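Local coordinates for LP1413 - SCCmec type IV-encoded DNA binding protein (Staphylococcus aureus, PDB 6BTC), which binds single-stranded DNA and is encoded on the type IV staphylococcal cassette chromosome element SCCmec, at residues Q7-Y12 / G50-Y55; S26-G31 / L63-V68; E32-Y37 / N44-V49. All blocks are in the same frame, centred on the assembly; numbering follows the deposited sequence.

Interaction 1: Q7-Y12 / G50-Y55; sequences QQEKLY and GRRFAY
Arg52 lays its guanidinium flat on the ring of Tyr12, the two planes only 2° apart and their centres 3.6 Å from each other. The cation-pi contact is close to vertical: Arg52 CZ stands almost over the middle of the ring, 11° off its normal. One methylene joins in, with Arg52 CD 4.0 Å from the Tyr12 centroid in a CH-pi contact over the same face. Two further partners meet the edge of the guanidinium in its plane. At one end Glu9 OE1 forms a long salt bridge of 3.6 Å to Arg52 NH1, its carboxylate turned 65° from the guanidinium. At the other a water accepts a hydrogen bond of 3.1 Å from Arg52 NH2 and is itself hydrogen-bonded to Tyr12 OH at 3.0 Å. Face and edge together should limit rotation of the cation, although the contact is at the surface. Arg52 gets there on a straight chain, CG trans to the backbone N and extended through NE, while Glu9 bends at chi2 to bring its carboxylate back. Behind this layer Tyr12 also touches Trp56, and Gln8 bonds through NE2 to Asp45. The contact thus clasps helix 6-21 to helix 43-59, a pairing of first and third helices consistent with a winged-helix domain.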
loop_
_atom_site.group_PDB
_atom_site.type_symbol
_atom_site.label_atom_id
_atom_site.label_comp_id
_atom_site.label_asym_id
_atom_site.label_seq_id
_atom_site.Cartn_x
_atom_site.Cartn_y
_atom_site.Cartn_z
ATOM N N GLN A 7 -2.129 16.312 1.759
ATOM C CA GLN A 7 -3.119 15.305 2.123
ATOM C C GLN A 7 -2.724 13.922 1.610
ATOM O O GLN A 7 -2.906 12.917 2.309
ATOM C CB GLN A 7 -4.487 15.700 1.565
ATOM C CG GLN A 7 -4.932 17.125 1.898
ATOM C CD GLN A 7 -5.953 17.660 0.905
ATOM O OE1 GLN A 7 -5.692 17.723 -0.301
ATOM N NE2 GLN A 7 -7.124 18.044 1.408
ATOM N N GLN A 8 -2.206 13.845 0.381
ATOM C CA GLN A 8 -1.833 12.549 -0.178
ATOM C C GLN A 8 -0.547 12.030 0.448
ATOM O O GLN A 8 -0.414 10.828 0.687
ATOM C CB GLN A 8 -1.699 12.652 -1.693
ATOM C CG GLN A 8 -3.021 12.879 -2.393
ATOM C CD GLN A 8 -2.846 13.293 -3.838
ATOM O OE1 GLN A 8 -1.722 13.465 -4.315
ATOM N NE2 GLN A 8 -3.960 13.457 -4.547
ATOM N N GLU A 9 0.400 12.921 0.747
ATOM C CA GLU A 9 1.599 12.499 1.457
ATOM C C GLU A 9 1.243 11.805 2.762
ATOM O O GLU A 9 1.881 10.817 3.140
ATOM C CB GLU A 9 2.510 13.694 1.738
ATOM C CG GLU A 9 3.043 14.401 0.498
ATOM C CD GLU A 9 4.088 13.589 -0.259
ATOM O OE1 GLU A 9 4.752 12.724 0.361
ATOM O OE2 GLU A 9 4.240 13.828 -1.482
ATOM N N LYS A 10 0.233 12.316 3.474
ATOM C CA LYS A 10 -0.115 11.754 4.775
ATOM C C LYS A 10 -0.738 10.375 4.620
ATOM O O LYS A 10 -0.367 9.436 5.328
ATOM C CB LYS A 10 -1.067 12.690 5.528
ATOM C CG LYS A 10 -0.393 13.917 6.135
ATOM C CD LYS A 10 -1.385 14.776 6.921
ATOM C CE LYS A 10 -0.750 16.067 7.425
ATOM N NZ LYS A 10 -1.730 16.944 8.128
ATOM N N LEU A 11 -1.702 10.240 3.712
ATOM C CA LEU A 11 -2.300 8.938 3.468
ATOM C C LEU A 11 -1.262 7.936 2.960
ATOM O O LEU A 11 -1.256 6.776 3.387
ATOM C CB LEU A 11 -3.456 9.074 2.476
ATOM C CG LEU A 11 -4.052 7.756 1.972
ATOM C CD1 LEU A 11 -4.574 6.923 3.128
ATOM C CD2 LEU A 11 -5.161 7.988 0.981
ATOM N N TYR A 12 -0.373 8.367 2.054
ATOM C CA TYR A 12 0.649 7.470 1.519
ATOM C C TYR A 12 1.603 7.002 2.616
ATOM O O TYR A 12 1.894 5.806 2.732
ATOM C CB TYR A 12 1.417 8.162 0.389
ATOM C CG TYR A 12 2.671 7.426 -0.050
ATOM C CD1 TYR A 12 2.624 6.449 -1.037
ATOM C CD2 TYR A 12 3.897 7.713 0.530
ATOM C CE1 TYR A 12 3.774 5.779 -1.436
ATOM C CE2 TYR A 12 5.049 7.051 0.148
ATOM C CZ TYR A 12 4.985 6.085 -0.833
ATOM O OH TYR A 12 6.151 5.432 -1.198
ATOM N N GLY A 50 -3.440 5.245 -4.203
ATOM C CA GLY A 50 -3.497 3.860 -4.634
ATOM C C GLY A 50 -2.506 3.562 -5.735
ATOM O O GLY A 50 -1.787 2.560 -5.692
ATOM N N ARG A 51 -2.437 4.443 -6.733
ATOM C CA ARG A 51 -1.555 4.197 -7.866
ATOM C C ARG A 51 -0.096 4.416 -7.486
ATOM O O ARG A 51 0.777 3.637 -7.883
ATOM C CB ARG A 51 -1.962 5.077 -9.046
ATOM C CG ARG A 51 -3.253 4.614 -9.746
ATOM C CD ARG A 51 -3.580 5.447 -10.996
ATOM N NE ARG A 51 -4.374 6.643 -10.698
ATOM C CZ ARG A 51 -5.697 6.742 -10.843
ATOM N NH1 ARG A 51 -6.419 5.719 -11.294
ATOM N NH2 ARG A 51 -6.308 7.879 -10.535
ATOM N N ARG A 52 0.197 5.447 -6.695
ATOM C CA ARG A 52 1.571 5.607 -6.235
ATOM C C ARG A 52 2.004 4.412 -5.388
ATOM O O ARG A 52 3.194 4.069 -5.350
ATOM C CB ARG A 52 1.723 6.910 -5.454
ATOM C CG ARG A 52 3.149 7.160 -4.971
ATOM C CD ARG A 52 3.255 8.337 -4.029
ATOM N NE ARG A 52 4.626 8.480 -3.565
ATOM C CZ ARG A 52 5.027 9.354 -2.651
ATOM N NH1 ARG A 52 4.152 10.186 -2.093
ATOM N NH2 ARG A 52 6.308 9.404 -2.302
ATOM N N PHE A 53 1.053 3.763 -4.712
ATOM C CA PHE A 53 1.363 2.597 -3.893
ATOM C C PHE A 53 1.583 1.369 -4.759
ATOM O O PHE A 53 2.549 0.631 -4.562
ATOM C CB PHE A 53 0.233 2.339 -2.896
ATOM C CG PHE A 53 0.373 1.054 -2.136
ATOM C CD1 PHE A 53 1.293 0.932 -1.112
ATOM C CD2 PHE A 53 -0.433 -0.026 -2.440
ATOM C CE1 PHE A 53 1.407 -0.246 -0.408
ATOM C CE2 PHE A 53 -0.318 -1.206 -1.748
ATOM C CZ PHE A 53 0.603 -1.312 -0.728
ATOM N N ALA A 54 0.700 1.159 -5.730
ATOM C CA ALA A 54 0.798 0.004 -6.604
ATOM C C ALA A 54 2.120 -0.031 -7.362
ATOM O O ALA A 54 2.604 -1.116 -7.701
ATOM C CB ALA A 54 -0.373 0.007 -7.581
ATOM N N TYR A 55 2.722 1.133 -7.630
ATOM C CA TYR A 55 3.966 1.180 -8.386
ATOM C C TYR A 55 5.183 1.193 -7.475
ATOM O O TYR A 55 6.233 0.642 -7.836
ATOM C CB TYR A 55 3.951 2.392 -9.340
ATOM C CG TYR A 55 3.144 2.095 -10.601
ATOM C CD1 TYR A 55 1.759 2.120 -10.587
ATOM C CD2 TYR A 55 3.773 1.731 -11.785
ATOM C CE1 TYR A 55 1.022 1.809 -11.715
ATOM C CE2 TYR A 55 3.041 1.417 -12.924
ATOM C CZ TYR A 55 1.668 1.455 -12.882
ATOM O OH TYR A 55 0.927 1.150 -14.009
HETATM O O HOH W 1 7.306 6.799 -3.611
#

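Interaction 2: S26-G31 / L63-V68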
loop_
_atom_site.group_PDB
_atom_site.type_symbol
_atom_site.label_atom_id
_atom_site.label_comp_id
_atom_site.label_asym_id
_atom_site.label_seq_id
_atom_site.Cartn_x
_atom_site.Cartn_y
_atom_site.Cartn_z
ATOM N N SER A 26 0.350 -12.856 5.535
ATOM C CA SER A 26 -0.973 -12.269 5.351
ATOM C C SER A 26 -1.125 -11.680 3.952
ATOM O O SER A 26 -0.177 -11.140 3.373
ATOM C CB SER A 26 -1.231 -11.177 6.389
ATOM O OG SER A 26 -0.266 -10.163 6.308
ATOM N N THR A 27 -2.331 -11.800 3.405
ATOM C CA THR A 27 -2.692 -11.161 2.147
ATOM C C THR A 27 -3.514 -9.904 2.405
ATOM O O THR A 27 -4.209 -9.793 3.413
ATOM C CB THR A 27 -3.481 -12.110 1.240
ATOM O OG1 THR A 27 -4.783 -12.361 1.785
ATOM C CG2 THR A 27 -2.746 -13.422 1.063
ATOM N N PHE A 28 -3.419 -8.944 1.486
ATOM C CA PHE A 28 -4.126 -7.680 1.642
ATOM C C PHE A 28 -4.205 -6.959 0.300
ATOM O O PHE A 28 -3.412 -7.210 -0.616
ATOM C CB PHE A 28 -3.444 -6.789 2.678
ATOM C CG PHE A 28 -2.049 -6.375 2.295
ATOM C CD1 PHE A 28 -0.972 -7.193 2.583
ATOM C CD2 PHE A 28 -1.819 -5.175 1.641
ATOM C CE1 PHE A 28 0.315 -6.829 2.236
ATOM C CE2 PHE A 28 -0.536 -4.804 1.283
ATOM C CZ PHE A 28 0.533 -5.630 1.581
ATOM N N THR A 29 -5.187 -6.067 0.204
ATOM C CA THR A 29 -5.336 -5.123 -0.898
ATOM C C THR A 29 -5.132 -3.696 -0.407
ATOM O O THR A 29 -5.135 -3.406 0.797
ATOM C CB THR A 29 -6.720 -5.210 -1.539
ATOM O OG1 THR A 29 -7.690 -4.651 -0.640
ATOM C CG2 THR A 29 -7.084 -6.637 -1.869
ATOM N N TYR A 30 -4.967 -2.792 -1.371
ATOM C CA TYR A 30 -4.842 -1.378 -1.037
ATOM C C TYR A 30 -6.080 -0.875 -0.298
ATOM O O TYR A 30 -5.965 -0.134 0.686
ATOM C CB TYR A 30 -4.617 -0.557 -2.306
ATOM C CG TYR A 30 -4.766 0.924 -2.074
ATOM C CD1 TYR A 30 -3.799 1.625 -1.375
ATOM C CD2 TYR A 30 -5.882 1.614 -2.531
ATOM C CE1 TYR A 30 -3.921 2.974 -1.147
ATOM C CE2 TYR A 30 -6.019 2.971 -2.310
ATOM C CZ TYR A 30 -5.036 3.643 -1.616
ATOM O OH TYR A 30 -5.154 4.984 -1.383
ATOM N N GLY A 31 -7.272 -1.254 -0.769
ATOM C CA GLY A 31 -8.496 -0.770 -0.159
ATOM C C GLY A 31 -8.682 -1.245 1.267
ATOM O O GLY A 31 -9.261 -0.534 2.090
ATOM N N LEU A 63 11.585 -5.142 -1.351
ATOM C CA LEU A 63 10.462 -4.986 -0.436
ATOM C C LEU A 63 9.890 -6.351 -0.066
ATOM O O LEU A 63 9.860 -7.262 -0.892
ATOM C CB LEU A 63 9.358 -4.138 -1.061
ATOM C CG LEU A 63 9.668 -2.665 -1.343
ATOM C CD1 LEU A 63 8.420 -1.996 -1.892
ATOM C CD2 LEU A 63 10.151 -1.957 -0.102
ATOM N N PRO A 64 9.404 -6.510 1.158
ATOM C CA PRO A 64 8.902 -7.816 1.603
ATOM C C PRO A 64 7.449 -8.052 1.200
ATOM O O PRO A 64 6.593 -8.346 2.039
ATOM C CB PRO A 64 9.065 -7.723 3.120
ATOM C CG PRO A 64 8.801 -6.293 3.418
ATOM C CD PRO A 64 9.364 -5.515 2.247
ATOM N N PHE A 65 7.177 -7.937 -0.097
ATOM C CA PHE A 65 5.833 -8.099 -0.630
ATOM C C PHE A 65 5.919 -8.777 -1.984
ATOM O O PHE A 65 6.912 -8.646 -2.690
ATOM C CB PHE A 65 5.093 -6.760 -0.814
ATOM C CG PHE A 65 5.096 -5.876 0.401
ATOM C CD1 PHE A 65 4.231 -6.107 1.445
ATOM C CD2 PHE A 65 5.935 -4.786 0.471
ATOM C CE1 PHE A 65 4.216 -5.271 2.567
ATOM C CE2 PHE A 65 5.928 -3.948 1.581
ATOM C CZ PHE A 65 5.060 -4.198 2.632
ATOM N N LYS A 66 4.858 -9.480 -2.351
ATOM C CA LYS A 66 4.704 -9.940 -3.715
ATOM C C LYS A 66 3.222 -9.975 -4.054
ATOM O O LYS A 66 2.357 -9.945 -3.174
ATOM C CB LYS A 66 5.343 -11.315 -3.919
ATOM C CG LYS A 66 4.620 -12.453 -3.247
ATOM C CD LYS A 66 5.444 -13.736 -3.311
ATOM C CE LYS A 66 4.744 -14.903 -2.611
ATOM N NZ LYS A 66 5.609 -16.132 -2.580
ATOM N N ILE A 67 2.945 -10.043 -5.349
ATOM C CA ILE A 67 1.587 -10.138 -5.861
ATOM C C ILE A 67 1.232 -11.610 -5.985
ATOM O O ILE A 67 2.022 -12.400 -6.519
ATOM C CB ILE A 67 1.470 -9.427 -7.222
ATOM C CG1 ILE A 67 1.843 -7.952 -7.084
ATOM C CG2 ILE A 67 0.068 -9.574 -7.790
ATOM C CD1 ILE A 67 1.910 -7.212 -8.409
ATOM N N VAL A 68 0.045 -11.986 -5.507
ATOM C CA VAL A 68 -0.356 -13.389 -5.467
ATOM C C VAL A 68 -1.624 -13.670 -6.250
ATOM O O VAL A 68 -1.947 -14.846 -6.470
ATOM C CB VAL A 68 -0.518 -13.895 -4.013
ATOM C CG1 VAL A 68 0.821 -13.925 -3.324
ATOM C CG2 VAL A 68 -1.483 -13.034 -3.232
#
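Phe28 reaches across to Phe65 with the far end of its ring, CZ lying 3.7 Å from Phe65 CD1. The pair belongs to the buried side of a small antiparallel sheet whose order, 27-28, 74-79, 65-71, with three helices packed beside it, is consistent with a winged-helix fold. Because strand 74-79 runs between the two segments, no backbone hydrogen bonds join them directly: Phe28 bonds to Tyr77, whereas Lys66 bonds to Gln78 and Val68 to Leu76. The contact is therefore one of side chains alone, spanning the middle strand from one outer strand to the other. The ring planes stand 78° apart with centroids 5.9 Å from each other. Phe65 CD1 lies at the edge of the Phe28 ring, near its plane, and Phe65 CE1 is 3.8 Å from Phe28 CZ, so the tip of the Phe28 ring meets the CD1-CE1 side of Phe65. Phe28 CG sits between the backbone N and the carbonyl carbon (chi1 63°), a position that carries the ring toward the opposite strand although its CB does not point there. Phe65 makes an edge-to-face pair with Phe20 and touches Ile57, which joins the strand to helices 6-21 and 43-59. After Phe28 the chain turns at once into helix 30-34, whose N-cap is Thr29, with OG1 bonded to Glu32 N. At the exposed end of the contact, Thr27 CG2 and Val68 CG2 approach to 4.5 Å, methyl against methyl.

Interaction 3: E32-Y37 / N44-V49; sequences ELRKKY and NDQREV
The backbones come nearest at Arg34 and Gln46, whose CA atoms are 7.8 Å apart, where a type I beta turn from Arg34 to Tyr37 leads the chain out of helix 30-34. The turn is closed by Tyr37 N bonding to Arg34 O at 2.9 Å. Both Arg34 and Gln46 direct their CB toward the other segment, and their side chains cross at about a right angle. Arg34 CD rests against the stem of the glutamine, 3.7 Å from Gln46 CG and 3.5 Å from Gln46 CD. Farther out, Arg34 NE comes within 3.3 Å of Gln46 CD, so the amide group lies beside the start of the guanidinium rather than beyond its end. The amide and guanidinium planes are inclined by 44°, too far from parallel to be a flat stack. The bend in the arginine makes this possible: the chain folds at chi3 (78°), swinging the guanidinium round beside the amide. Gln46, by contrast, stays extended beyond CG and lies across the arginine. The contact is small and at the surface. On the inner side, Tyr30 OH makes a weak hydrogen bond to Gln46 O, a second tie between the same helices. Helix 30-34 and helix 43-59 follow each other in a way consistent with the helix-turn-helix part of a winged-helix domain, and Tyr37 carries the packing on to helix 6-21, where its ring meets that of Phe14 and its side chain touches Lys10 and Leu11.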
loop_
_atom_site.group_PDB
_atom_site.type_symbol
_atom_site.label_atom_id
_atom_site.label_comp_id
_atom_site.label_asym_id
_atom_site.label_seq_id
_atom_site.Cartn_x
_atom_site.Cartn_y
_atom_site.Cartn_z
ATOM N N GLU A 32 -8.201 -2.449 1.587
ATOM C CA GLU A 32 -8.278 -2.917 2.965
ATOM C C GLU A 32 -7.425 -2.053 3.881
ATOM O O GLU A 32 -7.842 -1.719 4.995
ATOM C CB GLU A 32 -7.860 -4.380 3.044
ATOM C CG GLU A 32 -8.901 -5.306 2.438
ATOM C CD GLU A 32 -8.412 -6.727 2.284
ATOM O OE1 GLU A 32 -7.216 -6.987 2.558
ATOM O OE2 GLU A 32 -9.232 -7.580 1.888
ATOM N N LEU A 33 -6.238 -1.657 3.420
ATOM C CA LEU A 33 -5.395 -0.787 4.230
ATOM C C LEU A 33 -5.958 0.621 4.278
ATOM O O LEU A 33 -5.874 1.296 5.309
ATOM C CB LEU A 33 -3.974 -0.758 3.678
ATOM C CG LEU A 33 -3.241 -2.088 3.507
ATOM C CD1 LEU A 33 -1.845 -1.829 2.984
ATOM C CD2 LEU A 33 -3.189 -2.834 4.818
ATOM N N ARG A 34 -6.524 1.082 3.164
ATOM C CA ARG A 34 -7.035 2.446 3.081
ATOM C C ARG A 34 -8.185 2.666 4.060
ATOM O O ARG A 34 -8.277 3.721 4.700
ATOM C CB ARG A 34 -7.491 2.727 1.651
ATOM C CG ARG A 34 -7.860 4.167 1.372
ATOM C CD ARG A 34 -8.782 4.255 0.164
ATOM N NE ARG A 34 -10.163 3.899 0.503
ATOM C CZ ARG A 34 -10.837 2.859 0.016
ATOM N NH1 ARG A 34 -10.290 2.025 -0.864
ATOM N NH2 ARG A 34 -12.088 2.659 0.410
ATOM N N LYS A 35 -9.072 1.678 4.186
ATOM C CA LYS A 35 -10.246 1.799 5.037
ATOM C C LYS A 35 -9.898 1.888 6.512
ATOM O O LYS A 35 -10.768 2.235 7.313
ATOM C CB LYS A 35 -11.183 0.620 4.789
ATOM C CG LYS A 35 -11.814 0.653 3.404
ATOM C CD LYS A 35 -12.786 -0.493 3.193
ATOM C CE LYS A 35 -13.288 -0.521 1.760
ATOM N NZ LYS A 35 -14.451 -1.439 1.598
ATOM N N LYS A 36 -8.659 1.604 6.886
ATOM C CA LYS A 36 -8.214 1.766 8.262
ATOM C C LYS A 36 -7.665 3.156 8.538
ATOM O O LYS A 36 -7.300 3.450 9.684
ATOM C CB LYS A 36 -7.163 0.699 8.582
ATOM C CG LYS A 36 -7.702 -0.701 8.344
ATOM C CD LYS A 36 -6.755 -1.788 8.804
ATOM C CE LYS A 36 -7.390 -3.161 8.610
ATOM N NZ LYS A 36 -6.598 -4.224 9.277
ATOM N N TYR A 37 -7.595 4.012 7.524
ATOM C CA TYR A 37 -7.119 5.373 7.719
ATOM C C TYR A 37 -8.198 6.186 8.426
ATOM O O TYR A 37 -9.369 6.149 8.032
ATOM C CB TYR A 37 -6.780 5.996 6.369
ATOM C CG TYR A 37 -6.004 7.287 6.427
ATOM C CD1 TYR A 37 -4.833 7.380 7.152
ATOM C CD2 TYR A 37 -6.424 8.403 5.716
ATOM C CE1 TYR A 37 -4.112 8.556 7.193
ATOM C CE2 TYR A 37 -5.703 9.583 5.744
ATOM C CZ TYR A 37 -4.556 9.650 6.483
ATOM O OH TYR A 37 -3.842 10.815 6.513
ATOM N N ASN A 44 -10.546 11.394 -5.038
ATOM C CA ASN A 44 -9.415 11.730 -5.890
ATOM C C ASN A 44 -8.100 11.444 -5.180
ATOM O O ASN A 44 -7.172 10.882 -5.775
ATOM C CB ASN A 44 -9.492 13.199 -6.307
ATOM C CG ASN A 44 -8.816 13.458 -7.631
ATOM O OD1 ASN A 44 -7.625 13.773 -7.683
ATOM N ND2 ASN A 44 -9.574 13.317 -8.716
ATOM N N ASP A 45 -7.998 11.838 -3.908
ATOM C CA ASP A 45 -6.776 11.593 -3.151
ATOM C C ASP A 45 -6.587 10.108 -2.852
ATOM O O ASP A 45 -5.450 9.648 -2.716
ATOM C CB ASP A 45 -6.798 12.408 -1.859
ATOM C CG ASP A 45 -6.514 13.886 -2.094
ATOM O OD1 ASP A 45 -6.081 14.245 -3.208
ATOM O OD2 ASP A 45 -6.719 14.687 -1.161
ATOM N N GLN A 46 -7.679 9.346 -2.764
ATOM C CA GLN A 46 -7.566 7.912 -2.525
ATOM C C GLN A 46 -6.952 7.218 -3.732
ATOM O O GLN A 46 -6.041 6.394 -3.590
ATOM C CB GLN A 46 -8.939 7.311 -2.198
ATOM C CG GLN A 46 -9.477 7.699 -0.829
ATOM C CD GLN A 46 -10.800 7.033 -0.493
ATOM O OE1 GLN A 46 -11.517 6.561 -1.373
ATOM N NE2 GLN A 46 -11.126 6.991 0.793
ATOM N N ARG A 47 -7.425 7.561 -4.932
ATOM C CA ARG A 47 -6.964 6.880 -6.136
ATOM C C ARG A 47 -5.538 7.276 -6.496
ATOM O O ARG A 47 -4.750 6.434 -6.938
ATOM C CB ARG A 47 -7.922 7.169 -7.284
ATOM C CG ARG A 47 -9.269 6.492 -7.094
ATOM C CD ARG A 47 -10.318 6.998 -8.068
ATOM N NE ARG A 47 -11.565 6.247 -7.941
ATOM C CZ ARG A 47 -12.735 6.642 -8.433
ATOM N NH1 ARG A 47 -12.834 7.792 -9.088
ATOM N NH2 ARG A 47 -13.812 5.886 -8.261
ATOM N N GLU A 48 -5.172 8.544 -6.308
ATOM C CA GLU A 48 -3.787 8.936 -6.550
ATOM C C GLU A 48 -2.832 8.136 -5.666
ATOM O O GLU A 48 -1.800 7.644 -6.133
ATOM C CB GLU A 48 -3.607 10.439 -6.316
ATOM C CG GLU A 48 -2.154 10.931 -6.429
ATOM C CD GLU A 48 -1.511 10.609 -7.777
ATOM O OE1 GLU A 48 -2.258 10.329 -8.740
ATOM O OE2 GLU A 48 -0.260 10.635 -7.873
ATOM N N VAL A 49 -3.153 8.007 -4.375
ATOM C CA VAL A 49 -2.281 7.263 -3.473
ATOM C C VAL A 49 -2.278 5.786 -3.837
ATOM O O VAL A 49 -1.237 5.126 -3.783
ATOM C CB VAL A 49 -2.698 7.477 -2.008
ATOM C CG1 VAL A 49 -1.883 6.566 -1.080
ATOM C CG2 VAL A 49 -2.505 8.936 -1.617
#

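How the interactions relate
From the N terminus, helix 6-21 supplies 7-12, the first half of interaction 1, and the chain then passes through 26-31, the first half of interaction 2. Next comes interaction 3, which closes the shortest loop, from 32-37 to 44-49, nested inside both of the others. Residues 50-55 follow on the same helix 43-59 and close interaction 1; 63-68 close interaction 2 last, so these two loops cross. Interactions 1 and 3 are neighbours, joined by Gln8 and Asp45, whereas interaction 2 lies across the chain's centre. Tyr30 bridges the sides, touching Leu11, Phe53 and Val49. Together the contacts tie three helices to one another and to the sheet.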